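Local coordinates for uncharacterized protein HI_0666 (PDB 7CZO) that is of unknown function on its own but corresponds to the N-terminal domain of a HipA toxin, probably part of a HipBA toxin-antitoxin system with a three-component regulatory mechanism, at residues E66-H71 and F85-N90; S43-I46 and P50-S53. All blocks are in the same frame, centred on the assembly; numbering follows the deposited sequence.

Contact 1 (E66-H71 and F85-N90); sequences EGWLKH and FRFLLN
One face of the Trp68 indole is met by Phe87, whose CD1 sits 3.5 Å above the indole plane and displaced toward its rim. The nearest pair is Trp68 NE1 with Phe87 CD1 at 3.6 Å, and the pyrrole side carries most of the touch, with Trp68 CD1 lying 3.7 Å from Phe87 CE1. The fused bond CD2-CE2 of Trp68 also lies near Phe87 CD1, and beyond it Trp68 CZ2 comes within 4.2 Å of Phe87 CB. The two planes are inclined at 48°, so the pair is neither a parallel stack nor an edge-to-face one; the five-membered ring of Trp68 and the ring of Phe87 have their centroids 4.5 Å apart. Because Phe87 lies over the indole face, the Trp68 N-H, which stays in the indole plane, is not aimed into the phenyl ring, and no hydrogen bond crosses the contact.

These rings join two helices of the HipA N-terminal domain, the short 66-70 and the longer 82-91. Helix 82-91 turns Phe87 toward helix 66-70 and Phe85 toward strand 15-22, where it rests on Leu20 and Glu22; Leu89 packs its CG over one face of the Phe85 ring one turn later.

On the Trp68 side of the helix, Phe87 also touches Pro65 and Met95. Both side chains that carry the contact swing CG away from their own backbone N (chi1 176° in Trp68, 171° in Phe87), which lets them reach out from facing helices and slide past each other in opposite directions. With two rings between them, the helices stay apart, 9.2 Å from Trp68 CA to Phe87 CA. Arg86, one residue before Phe87, uses NH2 for a salt bridge to Asp83 OD1 near the start of the same helix.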
# COMPACT_ATOMS: atom_id res chain seq x y z
N GLU A 66 -10.49 0.54 -10.97
CA GLU A 66 -10.55 0.55 -12.43
C GLU A 66 -10.78 1.93 -12.92
O GLU A 66 -10.00 2.46 -13.69
CB GLU A 66 -11.70 -0.33 -12.88
CG GLU A 66 -11.31 -1.78 -12.94
CD GLU A 66 -12.49 -2.70 -13.14
OE1 GLU A 66 -13.58 -2.20 -13.51
OE2 GLU A 66 -12.31 -3.92 -12.90
N GLY A 67 -11.84 2.53 -12.43
CA GLY A 67 -12.18 3.89 -12.76
C GLY A 67 -11.05 4.89 -12.83
O GLY A 67 -11.07 5.77 -13.69
N TRP A 68 -10.09 4.78 -11.93
CA TRP A 68 -8.98 5.74 -11.90
C TRP A 68 -7.91 5.37 -12.94
O TRP A 68 -7.20 6.23 -13.46
CB TRP A 68 -8.36 5.75 -10.52
CG TRP A 68 -7.18 6.60 -10.38
CD1 TRP A 68 -7.15 7.91 -10.03
CD2 TRP A 68 -5.82 6.20 -10.51
NE1 TRP A 68 -5.87 8.36 -9.95
CE2 TRP A 68 -5.02 7.33 -10.24
CE3 TRP A 68 -5.19 4.99 -10.81
CZ2 TRP A 68 -3.62 7.29 -10.29
CZ3 TRP A 68 -3.80 4.96 -10.87
CH2 TRP A 68 -3.04 6.10 -10.60
N LEU A 69 -7.77 4.08 -13.20
CA LEU A 69 -6.90 3.63 -14.26
C LEU A 69 -7.49 4.06 -15.61
O LEU A 69 -6.81 4.75 -16.36
CB LEU A 69 -6.71 2.12 -14.19
CG LEU A 69 -6.10 1.61 -12.88
CD1 LEU A 69 -6.24 0.08 -12.81
CD2 LEU A 69 -4.65 2.05 -12.66
N LYS A 70 -8.76 3.71 -15.92
CA LYS A 70 -9.40 4.18 -17.16
C LYS A 70 -9.30 5.70 -17.38
O LYS A 70 -9.21 6.17 -18.50
CB LYS A 70 -10.84 3.73 -17.28
CG LYS A 70 -11.04 2.22 -17.31
CD LYS A 70 -12.37 1.84 -17.96
CE LYS A 70 -12.30 1.80 -19.51
NZ LYS A 70 -13.38 1.03 -20.25
N HIS A 71 -9.25 6.48 -16.32
CA HIS A 71 -9.07 7.93 -16.45
C HIS A 71 -7.63 8.32 -16.81
O HIS A 71 -7.15 9.38 -16.39
CB HIS A 71 -9.45 8.60 -15.12
CG HIS A 71 -9.26 10.07 -15.11
ND1 HIS A 71 -8.36 10.71 -14.27
CD2 HIS A 71 -9.81 11.04 -15.89
CE1 HIS A 71 -8.38 12.00 -14.52
NE2 HIS A 71 -9.24 12.23 -15.51
N PHE A 85 1.11 3.78 -5.83
CA PHE A 85 1.38 3.88 -4.40
C PHE A 85 0.96 5.24 -3.91
O PHE A 85 0.52 5.38 -2.79
CB PHE A 85 2.88 3.66 -4.10
CG PHE A 85 3.21 3.72 -2.61
CD1 PHE A 85 2.82 2.70 -1.77
CD2 PHE A 85 3.90 4.77 -2.09
CE1 PHE A 85 3.11 2.74 -0.42
CE2 PHE A 85 4.20 4.81 -0.73
CZ PHE A 85 3.81 3.78 0.11
N ARG A 86 1.08 6.26 -4.75
CA ARG A 86 0.65 7.59 -4.32
C ARG A 86 -0.89 7.61 -4.17
O ARG A 86 -1.42 8.12 -3.21
CB ARG A 86 1.14 8.66 -5.30
CG ARG A 86 1.38 10.03 -4.69
CD ARG A 86 1.82 11.09 -5.73
NE ARG A 86 2.50 10.54 -6.92
CZ ARG A 86 3.74 10.02 -6.94
NH1 ARG A 86 4.48 9.94 -5.84
NH2 ARG A 86 4.23 9.55 -8.09
N PHE A 87 -1.60 7.00 -5.11
CA PHE A 87 -3.03 6.97 -5.05
C PHE A 87 -3.45 6.25 -3.78
O PHE A 87 -4.24 6.77 -2.98
CB PHE A 87 -3.60 6.26 -6.24
CG PHE A 87 -5.05 6.01 -6.12
CD1 PHE A 87 -5.96 6.87 -6.69
CD2 PHE A 87 -5.52 4.92 -5.42
CE1 PHE A 87 -7.31 6.65 -6.56
CE2 PHE A 87 -6.88 4.68 -5.29
CZ PHE A 87 -7.77 5.56 -5.86
N LEU A 88 -2.87 5.08 -3.56
CA LEU A 88 -3.16 4.37 -2.30
C LEU A 88 -3.03 5.30 -1.10
O LEU A 88 -3.90 5.30 -0.24
CB LEU A 88 -2.30 3.11 -2.12
CG LEU A 88 -2.67 2.08 -3.21
CD1 LEU A 88 -1.75 0.88 -3.14
CD2 LEU A 88 -4.14 1.69 -3.12
N LEU A 89 -1.98 6.12 -1.08
CA LEU A 89 -1.74 7.02 0.05
C LEU A 89 -2.70 8.18 0.08
O LEU A 89 -3.16 8.56 1.14
CB LEU A 89 -0.33 7.55 0.00
CG LEU A 89 0.80 6.58 0.37
CD1 LEU A 89 2.14 7.30 0.16
CD2 LEU A 89 0.64 6.15 1.80
N ASN A 90 -3.05 8.73 -1.08
CA ASN A 90 -4.01 9.83 -1.12
C ASN A 90 -5.45 9.48 -0.91
O ASN A 90 -6.22 10.38 -0.63
CB ASN A 90 -3.94 10.56 -2.44
CG ASN A 90 -2.59 11.21 -2.66
OD1 ASN A 90 -1.89 11.58 -1.69
ND2 ASN A 90 -2.18 11.30 -3.94

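Contact 2 (S43-I46 and P50-S53)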
# COMPACT_ATOMS: atom_id res chain seq x y z
N SER A 43 -1.51 -13.98 -0.30
CA SER A 43 -0.11 -13.63 -0.64
C SER A 43 0.73 -13.16 0.54
O SER A 43 1.95 -13.13 0.44
CB SER A 43 -0.07 -12.55 -1.70
OG SER A 43 -0.78 -11.40 -1.27
N PHE A 44 0.07 -12.80 1.65
CA PHE A 44 0.73 -12.25 2.83
C PHE A 44 0.39 -13.04 4.09
O PHE A 44 -0.30 -12.57 4.97
CB PHE A 44 0.34 -10.79 3.05
CG PHE A 44 0.80 -9.85 1.97
CD1 PHE A 44 2.10 -9.92 1.48
CD2 PHE A 44 -0.04 -8.87 1.49
CE1 PHE A 44 2.53 -9.05 0.50
CE2 PHE A 44 0.38 -7.99 0.51
CZ PHE A 44 1.67 -8.08 0.02
N PRO A 45 0.92 -14.26 4.18
CA PRO A 45 0.86 -14.97 5.46
C PRO A 45 1.69 -14.28 6.54
O PRO A 45 2.83 -13.88 6.30
CB PRO A 45 1.45 -16.33 5.14
CG PRO A 45 1.46 -16.45 3.64
CD PRO A 45 1.57 -15.05 3.12
N ILE A 46 1.13 -14.22 7.73
CA ILE A 46 1.74 -13.54 8.86
C ILE A 46 3.13 -14.03 9.21
O ILE A 46 3.95 -13.25 9.70
CB ILE A 46 0.83 -13.71 10.09
CG1 ILE A 46 -0.58 -13.21 9.71
CG2 ILE A 46 1.43 -13.04 11.32
CD1 ILE A 46 -1.38 -12.52 10.79
N PRO A 50 8.59 -9.88 6.93
CA PRO A 50 8.19 -8.88 5.97
C PRO A 50 8.36 -9.37 4.59
O PRO A 50 9.00 -10.39 4.39
CB PRO A 50 9.23 -7.79 6.18
CG PRO A 50 10.45 -8.57 6.47
CD PRO A 50 10.00 -9.73 7.31
N PHE A 51 7.78 -8.60 3.68
CA PHE A 51 7.79 -8.82 2.25
C PHE A 51 8.40 -7.59 1.58
O PHE A 51 8.30 -6.45 2.07
CB PHE A 51 6.37 -9.02 1.70
CG PHE A 51 5.53 -9.97 2.51
CD1 PHE A 51 4.81 -9.52 3.60
CD2 PHE A 51 5.45 -11.30 2.17
CE1 PHE A 51 4.07 -10.38 4.35
CE2 PHE A 51 4.71 -12.17 2.92
CZ PHE A 51 4.03 -11.71 4.02
N HIS A 52 9.03 -7.82 0.43
CA HIS A 52 9.83 -6.82 -0.27
C HIS A 52 9.63 -7.09 -1.72
O HIS A 52 9.61 -8.25 -2.10
CB HIS A 52 11.30 -7.01 0.02
CG HIS A 52 11.67 -6.83 1.46
ND1 HIS A 52 11.50 -5.64 2.14
CD2 HIS A 52 12.25 -7.68 2.34
CE1 HIS A 52 11.93 -5.77 3.38
NE2 HIS A 52 12.39 -7.00 3.53
N SER A 53 9.46 -6.06 -2.54
CA SER A 53 9.42 -6.28 -3.99
C SER A 53 9.92 -5.05 -4.72
O SER A 53 9.98 -3.95 -4.16
CB SER A 53 7.99 -6.64 -4.42
OG SER A 53 7.93 -6.97 -5.79
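Phe44 drives an edge of its ring into the face of Phe51. The atom that leads is Phe44 CD1, poised 3.3 Å above the middle of the Phe51 ring, and the planes stand at 57° in an edge-to-face pair with centroids 4.6 Å apart. Both phenylalanines place CG beside the backbone N and opposite the carbonyl carbon. In Phe51 this choice (chi1 -46°), together with a chi2 of 87°, carries the ring from the strand into the bend of segment 43-46, where its far end, CZ, meets Pro45 O at 3.4 Å. That oxygen lies at the ring edge, close to its plane, while Pro45 CD adds a looser apolar touch to the same CZ.

Phe51 lies on 51-53, a weakly bonded strand at one edge of the antiparallel sheet, and pairs through its backbone with Phe29 of strand 27-31. Phe44, which is buried, also meets the rings of Phe29 and Phe57, and its carbonyl oxygen is held by Tyr31 OH, so the loop is held to strand 27-31 by the Phe29 ring and the Tyr31 bond, with Phe57 adding to the ring cluster.

No hydrogen bond spans the two segments. The contact is probably held by dispersion with a small electrostatic part: the C-H edge of Phe44 over the electron-rich face of Phe51, and Pro45 O, toward which the C-H at Phe51 CZ points.

Contact 1 and contact 2 lie on opposite sides of the domain, each about 12 Å from the centre of the chain. Their centres are about 22 Å apart and their nearest atoms about 10 Å, so they do not touch. Along the chain they run in series: 43-46 with 50-53 closes before 66-71 opens. The chain between them faces both ways, with Tyr59 of helix 58-62 resting on Phe44 and Pro65 on Phe87. Contact 2 ties a loop to the edge strand of the sheet, whereas contact 1 packs helix 66-70 against helix 82-91, later in the chain. The ring pair is oblique in contact 1 and edge-to-face in contact 2.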